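Side-chain contacts in DnaJ homolog subfamily C member 10 (Mus musculus, PDB 3APQ), which acts as a disulfide reductase of the endoplasmic reticulum, serving both correct protein folding and the degradation of misfolded proteins: residues S15-E18 with I19-A22; R87-F90 with G91-D94; R158-C161 with R162-G165. All coordinates share one frame; numbering follows the deposited sequence. Where two conformers were deposited one is given.

The chain is the J domain and first thioredoxin domain of a longer protein. The contacts follow one another in sequence. Interaction 1 opens helix 16-30 of the J domain. Interaction 2 leads from helix 83-88 toward strand 100-101. Interaction 3 spans helix 158-163 and its C-terminal end, within the thioredoxin fold. Centres 1 and 2 lie about 11 Å apart and touch: the Asp-94 carboxylate takes a salt bridge from Arg-20 and probably a hydrogen bond from Gln-21; its backbone O probably takes one from Arg-17, in the conformer given. Interaction 3 is centred about 23 Å from interaction 1 and about 21 Å from interaction 2. The first two thus lie where the domains meet.

Interaction 1 of 3, residues S15-E18 with I19-A22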
ATOM      1  N   SER A  15      -5.290   6.942  -9.587  1.00 14.52           N
ATOM      2  CA  SER A  15      -5.196   5.688  -8.827  1.00 15.67           C
ATOM      3  C   SER A  15      -4.943   5.997  -7.317  1.00 15.05           C
ATOM      4  O   SER A  15      -4.574   7.100  -6.968  1.00 13.41           O
ATOM      5  CB  SER A  15      -4.009   4.874  -9.328  1.00 16.28           C
ATOM      6  OG  SER A  15      -2.782   5.573  -9.141  1.00 14.16           O
ATOM      7  N   SER A  16      -5.042   4.966  -6.459  1.00 15.64           N
ATOM      8  CA  SER A  16      -4.724   5.148  -5.007  1.00 14.53           C
ATOM      9  C   SER A  16      -3.272   5.511  -4.861  1.00 14.67           C
ATOM     10  O   SER A  16      -2.916   6.361  -4.023  1.00 14.63           O
ATOM     11  CB  SER A  16      -5.025   3.855  -4.239  1.00 15.19           C
ATOM     12  OG  SER A  16      -6.437   3.576  -4.341  1.00 16.69           O
ATOM     13  N   ARG A  17      -2.415   4.893  -5.682  1.00 13.42           N
ATOM     14  CA  ARG A  17      -0.998   5.262  -5.655  0.70 13.32           C
ATOM     15  C   ARG A  17      -0.811   6.743  -5.964  1.00 13.39           C
ATOM     16  O   ARG A  17      -0.075   7.416  -5.253  1.00 14.05           O
ATOM     17  CB  ARG A  17      -0.148   4.414  -6.622  0.70 14.33           C
ATOM     18  CG  ARG A  17       1.342   4.815  -6.652  0.70 13.54           C
ATOM     19  CD  ARG A  17       2.079   4.042  -7.781  0.70 20.18           C
ATOM     20  NE  ARG A  17       3.348   4.705  -8.035  0.70 22.13           N
ATOM     21  CZ  ARG A  17       3.526   5.775  -8.822  0.70 22.39           C
ATOM     22  NH1 ARG A  17       2.528   6.306  -9.537  0.70 22.92           N
ATOM     23  NH2 ARG A  17       4.736   6.306  -8.892  0.70 20.70           N
ATOM     24  N   GLU A  18      -1.460   7.267  -7.004  1.00 11.98           N
ATOM     25  CA  GLU A  18      -1.274   8.715  -7.366  1.00 11.77           C
ATOM     26  C   GLU A  18      -1.713   9.640  -6.261  1.00 12.44           C
ATOM     27  O   GLU A  18      -1.044  10.664  -5.924  1.00 12.75           O
ATOM     28  CB  GLU A  18      -2.038   9.052  -8.670  1.00 12.05           C
ATOM     29  CG  GLU A  18      -1.285   8.568  -9.872  1.00 16.76           C
ATOM     30  CD  GLU A  18      -2.136   8.483 -11.163  1.00 24.67           C
ATOM     31  OE1 GLU A  18      -3.320   8.087 -11.145  1.00 25.54           O
ATOM     32  OE2 GLU A  18      -1.571   8.777 -12.232  1.00 29.27           O
ATOM     33  N   ILE A  19      -2.856   9.291  -5.695  1.00 12.59           N
ATOM     34  CA  ILE A  19      -3.393  10.005  -4.536  1.00 13.03           C
ATOM     35  C   ILE A  19      -2.408  10.005  -3.347  1.00 13.17           C
ATOM     36  O   ILE A  19      -2.180  11.073  -2.729  1.00 13.40           O
ATOM     37  CB  ILE A  19      -4.792   9.488  -4.137  1.00 13.35           C
ATOM     38  CG1 ILE A  19      -5.781   9.746  -5.301  1.00 15.68           C
ATOM     39  CG2 ILE A  19      -5.247  10.060  -2.752  1.00 15.55           C
ATOM     40  CD1 ILE A  19      -7.063   8.868  -5.289  1.00 17.26           C
ATOM     41  N   ARG A  20      -1.812   8.855  -3.004  1.00 14.08           N
ATOM     42  CA  ARG A  20      -0.795   8.872  -1.933  1.00 12.81           C
ATOM     43  C   ARG A  20       0.347   9.762  -2.243  1.00 13.92           C
ATOM     44  O   ARG A  20       0.823  10.475  -1.353  1.00 14.80           O
ATOM     45  CB  ARG A  20      -0.197   7.470  -1.659  1.00 12.76           C
ATOM     46  CG  ARG A  20      -1.189   6.516  -1.008  1.00 13.34           C
ATOM     47  CD  ARG A  20      -0.495   5.191  -0.528  1.00 11.28           C
ATOM     48  NE  ARG A  20      -0.037   4.388  -1.676  1.00 11.70           N
ATOM     49  CZ  ARG A  20      -0.776   3.463  -2.279  1.00 13.51           C
ATOM     50  NH1 ARG A  20      -2.065   3.268  -1.919  1.00 15.58           N
ATOM     51  NH2 ARG A  20      -0.242   2.735  -3.259  1.00 13.96           N
ATOM     52  N   GLN A  21       0.844   9.686  -3.471  1.00 13.31           N
ATOM     53  CA  GLN A  21       2.005  10.471  -3.839  1.00 15.08           C
ATOM     54  C   GLN A  21       1.702  11.981  -3.743  1.00 16.25           C
ATOM     55  O   GLN A  21       2.565  12.777  -3.259  1.00 17.93           O
ATOM     56  CB  GLN A  21       2.562  10.021  -5.169  1.00 15.01           C
ATOM     57  CG  GLN A  21       3.167   8.549  -4.973  1.00 19.41           C
ATOM     58  CD  GLN A  21       4.132   8.501  -3.728  1.00 25.88           C
ATOM     59  OE1 GLN A  21       5.140   9.222  -3.723  1.00 24.35           O
ATOM     60  NE2 GLN A  21       3.778   7.718  -2.655  1.00 21.55           N
ATOM     61  N   ALA A  22       0.487  12.373  -4.120  1.00 15.07           N
ATOM     62  CA  ALA A  22       0.191  13.796  -4.126  1.00 15.65           C
ATOM     63  C   ALA A  22       0.080  14.267  -2.689  1.00 15.31           C
ATOM     64  O   ALA A  22       0.594  15.324  -2.354  1.00 16.09           O
ATOM     65  CB  ALA A  22      -1.095  14.100  -4.882  1.00 16.56           C
TER
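Arg-20 sets its CG beside its own backbone N (chi1 -70°), and a bend at chi3 (-68°) then folds the guanidinium back over Ser-16 and Arg-17. One face of this flat group lies over Ser-16 O and Arg-17 CA, both displaced toward its rim. Arg-20 NH2 comes to 3.6 Å from Arg-17 CA, and Arg-20 NH1 lies 3.8 Å from Ser-16 CB. These are packing contacts. The charge is met by salt bridges from NE to Asp-94 and from NH1 to Glu-103. With an alanine here, Asp-94 and Glu-103 would probably each lose a salt-bridge mate, and the backbone at Ser-16 and Arg-17 would lose its cover.

Ser-15 is the N-cap, and with Glu-18 it forms a capping box. Glu-18 N donates to Ser-15 OG over 3.0 Å. In return Glu-18 OE1 accepts from Ser-15 N at 2.8 Å with its anti lone pair. The helix N-terminus would probably favour the charged form of the Glu-18 carboxylate. Helical bonds begin at once, with Ile-19 N to Ser-15 O at 3.1 Å and Arg-20 N to Ser-16 O at 2.9 Å. Ile-19 CD1 lies 3.5 Å from Ser-15 O, and Gln-21 CG rests 3.4 Å from Arg-17 O.

This first turn belongs to helix 16-30 of the J domain. Ile-19 and Arg-20 touch Tyr-52 of helix 41-55, while Arg-20 also meets Phe-90, in the run between helix 83-88 and strand 100-101.

Interaction 2 of 3, residues R87-F90 with G91-D94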
ATOM      1  N   ARG A  87       7.575  10.622   5.650  1.00 13.66           N
ATOM      2  CA  ARG A  87       8.802  10.636   4.888  1.00 15.50           C
ATOM      3  C   ARG A  87       9.278   9.228   4.635  1.00 16.01           C
ATOM      4  O   ARG A  87       9.777   8.947   3.570  1.00 17.42           O
ATOM      5  CB  ARG A  87       9.883  11.450   5.670  1.00 14.98           C
ATOM      6  CG  ARG A  87      11.301  11.396   4.982  1.00 18.63           C
ATOM      7  CD  ARG A  87      11.292  12.143   3.641  1.00 19.12           C
ATOM      8  NE  ARG A  87      12.609  12.025   2.976  1.00 19.42           N
ATOM      9  CZ  ARG A  87      13.070  10.935   2.398  1.00 18.08           C
ATOM     10  NH1 ARG A  87      12.311   9.835   2.343  1.00 21.12           N
ATOM     11  NH2 ARG A  87      14.268  10.919   1.829  1.00 20.82           N
ATOM     12  N   TYR A  88       9.157   8.327   5.630  1.00 17.35           N
ATOM     13  CA  TYR A  88       9.810   7.039   5.528  1.00 17.48           C
ATOM     14  C   TYR A  88       8.851   5.834   5.631  1.00 18.50           C
ATOM     15  O   TYR A  88       9.268   4.731   5.296  1.00 18.41           O
ATOM     16  CB  TYR A  88      10.861   6.870   6.618  1.00 18.72           C
ATOM     17  CG  TYR A  88      12.040   7.825   6.487  1.00 17.28           C
ATOM     18  CD1 TYR A  88      12.984   7.669   5.453  1.00 22.26           C
ATOM     19  CD2 TYR A  88      12.187   8.873   7.358  1.00 17.10           C
ATOM     20  CE1 TYR A  88      14.106   8.570   5.330  1.00 20.44           C
ATOM     21  CE2 TYR A  88      13.296   9.800   7.252  1.00 19.57           C
ATOM     22  CZ  TYR A  88      14.240   9.623   6.226  1.00 21.67           C
ATOM     23  OH  TYR A  88      15.322  10.488   6.088  1.00 20.66           O
ATOM     24  N   ASP A  89       7.600   6.053   6.076  1.00 18.22           N
ATOM     25  CA  ASP A  89       6.733   4.893   6.422  1.00 18.11           C
ATOM     26  C   ASP A  89       5.371   4.908   5.720  1.00 17.16           C
ATOM     27  O   ASP A  89       4.404   4.313   6.214  1.00 15.66           O
ATOM     28  CB  ASP A  89       6.510   4.804   7.950  1.00 16.23           C
ATOM     29  CG  ASP A  89       6.221   3.351   8.421  1.00 20.37           C
ATOM     30  OD1 ASP A  89       6.429   2.360   7.674  1.00 22.07           O
ATOM     31  OD2 ASP A  89       5.756   3.195   9.541  1.00 23.75           O
ATOM     32  N   PHE A  90       5.322   5.607   4.592  1.00 16.75           N
ATOM     33  CA  PHE A  90       4.069   5.894   3.899  1.00 16.21           C
ATOM     34  C   PHE A  90       4.233   5.578   2.404  1.00 16.77           C
ATOM     35  O   PHE A  90       5.195   6.030   1.791  1.00 16.74           O
ATOM     36  CB  PHE A  90       3.699   7.363   4.112  1.00 16.63           C
ATOM     37  CG  PHE A  90       2.399   7.712   3.499  1.00 18.43           C
ATOM     38  CD1 PHE A  90       1.199   7.328   4.106  1.00 18.37           C
ATOM     39  CD2 PHE A  90       2.359   8.351   2.255  1.00 21.29           C
ATOM     40  CE1 PHE A  90      -0.036   7.655   3.522  1.00 21.29           C
ATOM     41  CE2 PHE A  90       1.135   8.675   1.637  1.00 20.28           C
ATOM     42  CZ  PHE A  90      -0.077   8.331   2.280  1.00 21.51           C
ATOM     43  N   GLY A  91       3.321   4.786   1.841  1.00 15.58           N
ATOM     44  CA  GLY A  91       3.401   4.426   0.408  1.00 15.92           C
ATOM     45  C   GLY A  91       4.739   3.795   0.064  1.00 16.33           C
ATOM     46  O   GLY A  91       5.390   4.176  -0.913  1.00 15.31           O
ATOM     47  N   ILE A  92       5.158   2.843   0.905  1.00 15.59           N
ATOM     48  CA  ILE A  92       6.513   2.294   0.887  1.00 18.22           C
ATOM     49  C   ILE A  92       7.020   1.933  -0.498  1.00 15.50           C
ATOM     50  O   ILE A  92       8.196   2.154  -0.821  1.00 14.28           O
ATOM     51  CB  ILE A  92       6.547   0.921   1.774  1.00 18.34           C
ATOM     52  CG1 ILE A  92       6.380   1.302   3.242  1.00 26.85           C
ATOM     53  CG2 ILE A  92       7.828   0.186   1.684  1.00 22.88           C
ATOM     54  CD1 ILE A  92       7.133   2.646   3.580  1.00 25.32           C
ATOM     55  N   TYR A  93       6.165   1.287  -1.269  1.00 13.72           N
ATOM     56  CA  TYR A  93       6.653   0.748  -2.550  1.00 13.15           C
ATOM     57  C   TYR A  93       6.183   1.513  -3.744  1.00 13.84           C
ATOM     58  O   TYR A  93       6.307   0.977  -4.831  1.00 12.23           O
ATOM     59  CB  TYR A  93       6.263  -0.748  -2.708  1.00 13.33           C
ATOM     60  CG  TYR A  93       6.982  -1.618  -1.666  1.00 12.46           C
ATOM     61  CD1 TYR A  93       8.386  -1.729  -1.643  1.00 14.34           C
ATOM     62  CD2 TYR A  93       6.242  -2.296  -0.682  1.00 16.23           C
ATOM     63  CE1 TYR A  93       9.040  -2.528  -0.685  1.00 14.23           C
ATOM     64  CE2 TYR A  93       6.882  -3.041   0.292  1.00 13.49           C
ATOM     65  CZ  TYR A  93       8.281  -3.161   0.268  1.00 16.37           C
ATOM     66  OH  TYR A  93       8.871  -3.917   1.234  1.00 13.19           O
ATOM     67  N   ASP A  94       5.669   2.727  -3.539  1.00 14.30           N
ATOM     68  CA  ASP A  94       5.091   3.562  -4.623  1.00 16.44           C
ATOM     69  C   ASP A  94       6.065   4.011  -5.690  1.00 16.59           C
ATOM     70  O   ASP A  94       5.643   4.367  -6.791  1.00 18.32           O
ATOM     71  CB  ASP A  94       4.383   4.783  -4.061  1.00 15.60           C
ATOM     72  CG  ASP A  94       3.042   4.418  -3.392  1.00 17.61           C
ATOM     73  OD1 ASP A  94       2.613   3.225  -3.475  1.00 15.10           O
ATOM     74  OD2 ASP A  94       2.441   5.316  -2.772  1.00 17.41           O
TER
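A type I beta turn from Gly-91 to Asp-94 follows helix 83-88, and its Ile-92 reaches back to the helix end at Tyr-88. The turn lies on the connection that leads from this helix to strand 100-101 of the thioredoxin sheet. It is closed by a bond of 3.0 Å from Asp-94 N to Gly-91 O.

No hydrogen bond joins residues 87-90 to residues 91-94; a methyl packs on backbone. Ile-92 CD1 does most of the touching. It sits 3.4 Å from Tyr-88 O and 3.6 Å from Asp-89 C. The CG1 branch of Ile-92 stands beside its own backbone N, and a chi2 of -37° swings CD1 toward the end of the helix. Asp-89 OD1 is farther off, 4.2 Å from Ile-92 CD1. The Asp-89 carboxylate has its polar partners in the thioredoxin domain: OD2 accepts from Gly-125 N, and OD1 is hydrogen-bonded to His-130 NE2. This places it near the redox-active disulfide of Cys-126 and Cys-129, without touching it.

Phe-90 serves the J domain. Its CG lies anti to the backbone N (chi1 -177°), and the ring packs on Arg-20 and Lys-24 of helix 16-30 and meets Tyr-52 of helix 41-55 at a steep angle. Gly-91 has a positive phi (55°), and a side chain there would collide with Asp-94 OD2. Neighbouring side chains of this connection thus face the two domains, with Phe-90 on the J-domain helices and Asp-89 at the thioredoxin site. Within the turn, Ile-92 CG2 lies over the centre of the Tyr-93 ring, 3.5 Å above its plane.

Interaction 3 of 3, residues R158-C161 with R162-G165; sequences RMLC and RMKG
Lys-164 N is shared between two carbonyls of the turn before it. It donates to Leu-160 O at 3.1 Å, and weakly to Cys-161 O at the same 3.1 Å. Cys-161 O also takes Val-166 N, and Gly-165 N bonds Arg-162 O at 3.0 Å. The last two bonds form a Schellman motif that ends helix 158-163. Gly-165 is its C-prime residue, with the positive phi (65°) that the reversal needs. Before this, the helix is held by ordinary bonds, Arg-162 N to Arg-158 O at 2.9 Å and Met-163 N to Met-159 O at 2.7 Å.

The side chains divide by face. Leu-160 is buried, with its CG anti to the backbone N (chi1 176°). Its CD1 lies 4.1 Å from Lys-164 CE, where the two chains cross. Leu-160 CD1 is also 4.1 Å from Met-163 CE, but in one of two Met-163 conformers, so this contact is doubtful. Leu-160 and Lys-164 both pack on Phe-107 of helix 104-113. On the exposed face, Met-159 and Arg-162 run side by side. In one Met-159 conformer, its CE meets the edge of the guanidinium at 3.4 Å from Arg-162 NE. That contact is tentative.

Cys-161 is buried beside Val-152 of strand 148-153, and its SG is bonded to Cys-154. This disulfide is distinct from the redox-active pair. It ties the helix covalently to the chain just after that strand, so the helix is held by a covalent link as well as by its backbone bonds.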
ATOM      1  N   ARG A 158      -6.857  -4.093   7.926  1.00 23.82           N
ATOM      2  CA  ARG A 158      -6.473  -5.090   8.921  1.00 25.83           C
ATOM      3  C   ARG A 158      -7.210  -6.371   8.686  1.00 25.58           C
ATOM      4  O   ARG A 158      -6.662  -7.453   8.891  1.00 26.99           O
ATOM      5  CB  ARG A 158      -6.762  -4.583  10.338  1.00 26.29           C
ATOM      6  CG  ARG A 158      -5.901  -3.379  10.681  1.00 29.73           C
ATOM      7  CD  ARG A 158      -4.483  -3.754  10.951  1.00 30.14           C
ATOM      8  NE  ARG A 158      -3.651  -2.575  11.254  1.00 32.76           N
ATOM      9  CZ  ARG A 158      -2.329  -2.604  11.360  1.00 32.94           C
ATOM     10  NH1 ARG A 158      -1.668  -3.736  11.180  1.00 33.65           N
ATOM     11  NH2 ARG A 158      -1.656  -1.487  11.623  1.00 35.33           N
ATOM     12  N   MET A 159      -8.454  -6.229   8.248  1.00 26.31           N
ATOM     13  CA  MET A 159      -9.291  -7.400   8.130  0.50 27.28           C
ATOM     14  C   MET A 159      -8.850  -8.278   6.941  1.00 26.27           C
ATOM     15  O   MET A 159      -8.833  -9.521   7.082  1.00 25.89           O
ATOM     16  CB  MET A 159     -10.758  -6.997   8.204  0.50 28.69           C
ATOM     17  CG  MET A 159     -11.089  -6.422   9.612  0.50 30.48           C
ATOM     18  SD  MET A 159     -11.110  -7.667  10.941  0.50 36.09           S
ATOM     19  CE  MET A 159      -9.508  -7.440  11.736  0.50 30.06           C
ATOM     20  N   LEU A 160      -8.397  -7.648   5.857  1.00 24.81           N
ATOM     21  CA  LEU A 160      -7.804  -8.385   4.747  1.00 22.62           C
ATOM     22  C   LEU A 160      -6.659  -9.243   5.285  1.00 22.19           C
ATOM     23  O   LEU A 160      -6.656 -10.458   5.099  1.00 22.01           O
ATOM     24  CB  LEU A 160      -7.320  -7.415   3.649  1.00 21.66           C
ATOM     25  CG  LEU A 160      -6.580  -8.056   2.445  1.00 23.02           C
ATOM     26  CD1 LEU A 160      -7.394  -9.183   1.754  1.00 24.63           C
ATOM     27  CD2 LEU A 160      -6.183  -6.943   1.474  1.00 25.07           C
ATOM     28  N   CYS A 161      -5.713  -8.635   6.010  1.00 19.68           N
ATOM     29  CA  CYS A 161      -4.604  -9.404   6.584  1.00 20.28           C
ATOM     30  C   CYS A 161      -5.103 -10.507   7.501  1.00 20.55           C
ATOM     31  O   CYS A 161      -4.621 -11.654   7.424  1.00 21.60           O
ATOM     32  CB  CYS A 161      -3.578  -8.468   7.242  1.00 18.47           C
ATOM     33  SG  CYS A 161      -3.017  -7.437   5.853  1.00 21.29           S
ATOM     34  N   ARG A 162      -6.094 -10.193   8.324  1.00 21.12           N
ATOM     35  CA  ARG A 162      -6.598 -11.209   9.252  1.00 22.08           C
ATOM     36  C   ARG A 162      -7.191 -12.367   8.470  1.00 24.03           C
ATOM     37  O   ARG A 162      -6.979 -13.544   8.809  1.00 24.81           O
ATOM     38  CB  ARG A 162      -7.626 -10.642  10.241  1.00 22.45           C
ATOM     39  CG  ARG A 162      -8.220 -11.731  11.131  1.00 24.54           C
ATOM     40  CD  ARG A 162      -9.108 -11.090  12.196  1.00 24.72           C
ATOM     41  NE  ARG A 162      -8.287 -10.283  13.082  1.00 26.30           N
ATOM     42  CZ  ARG A 162      -7.682 -10.788  14.162  1.00 31.93           C
ATOM     43  NH1 ARG A 162      -7.853 -12.076  14.460  1.00 29.73           N
ATOM     44  NH2 ARG A 162      -6.934 -10.014  14.948  1.00 28.49           N
ATOM     45  N   MET A 163      -7.905 -12.024   7.412  1.00 24.80           N
ATOM     46  CA  MET A 163      -8.599 -13.020   6.598  0.60 26.90           C
ATOM     47  C   MET A 163      -7.585 -14.010   6.024  1.00 27.02           C
ATOM     48  O   MET A 163      -7.855 -15.217   5.935  1.00 26.86           O
ATOM     49  CB  MET A 163      -9.362 -12.335   5.475  0.60 26.90           C
ATOM     50  CG  MET A 163     -10.636 -11.637   5.937  0.60 29.12           C
ATOM     51  SD  MET A 163     -11.424 -10.706   4.608  0.60 35.92           S
ATOM     52  CE  MET A 163     -10.586 -11.333   3.151  0.60 32.47           C
ATOM     53  N   LYS A 164      -6.421 -13.498   5.653  1.00 25.19           N
ATOM     54  CA  LYS A 164      -5.417 -14.328   5.020  1.00 27.00           C
ATOM     55  C   LYS A 164      -4.479 -14.988   6.021  1.00 28.04           C
ATOM     56  O   LYS A 164      -3.416 -15.546   5.630  1.00 28.76           O
ATOM     57  CB  LYS A 164      -4.640 -13.520   3.987  1.00 26.81           C
ATOM     58  CG  LYS A 164      -5.536 -12.850   2.954  1.00 27.52           C
ATOM     59  CD  LYS A 164      -6.382 -13.918   2.212  1.00 28.61           C
ATOM     60  CE  LYS A 164      -7.560 -13.279   1.461  1.00 32.53           C
ATOM     61  NZ  LYS A 164      -8.521 -14.309   0.906  1.00 31.87           N
ATOM     62  N   GLY A 165      -4.875 -14.943   7.284  1.00 27.89           N
ATOM     63  CA  GLY A 165      -4.108 -15.550   8.372  1.00 29.99           C
ATOM     64  C   GLY A 165      -2.762 -14.866   8.573  1.00 29.23           C
ATOM     65  O   GLY A 165      -1.742 -15.543   8.775  1.00 29.19           O
TER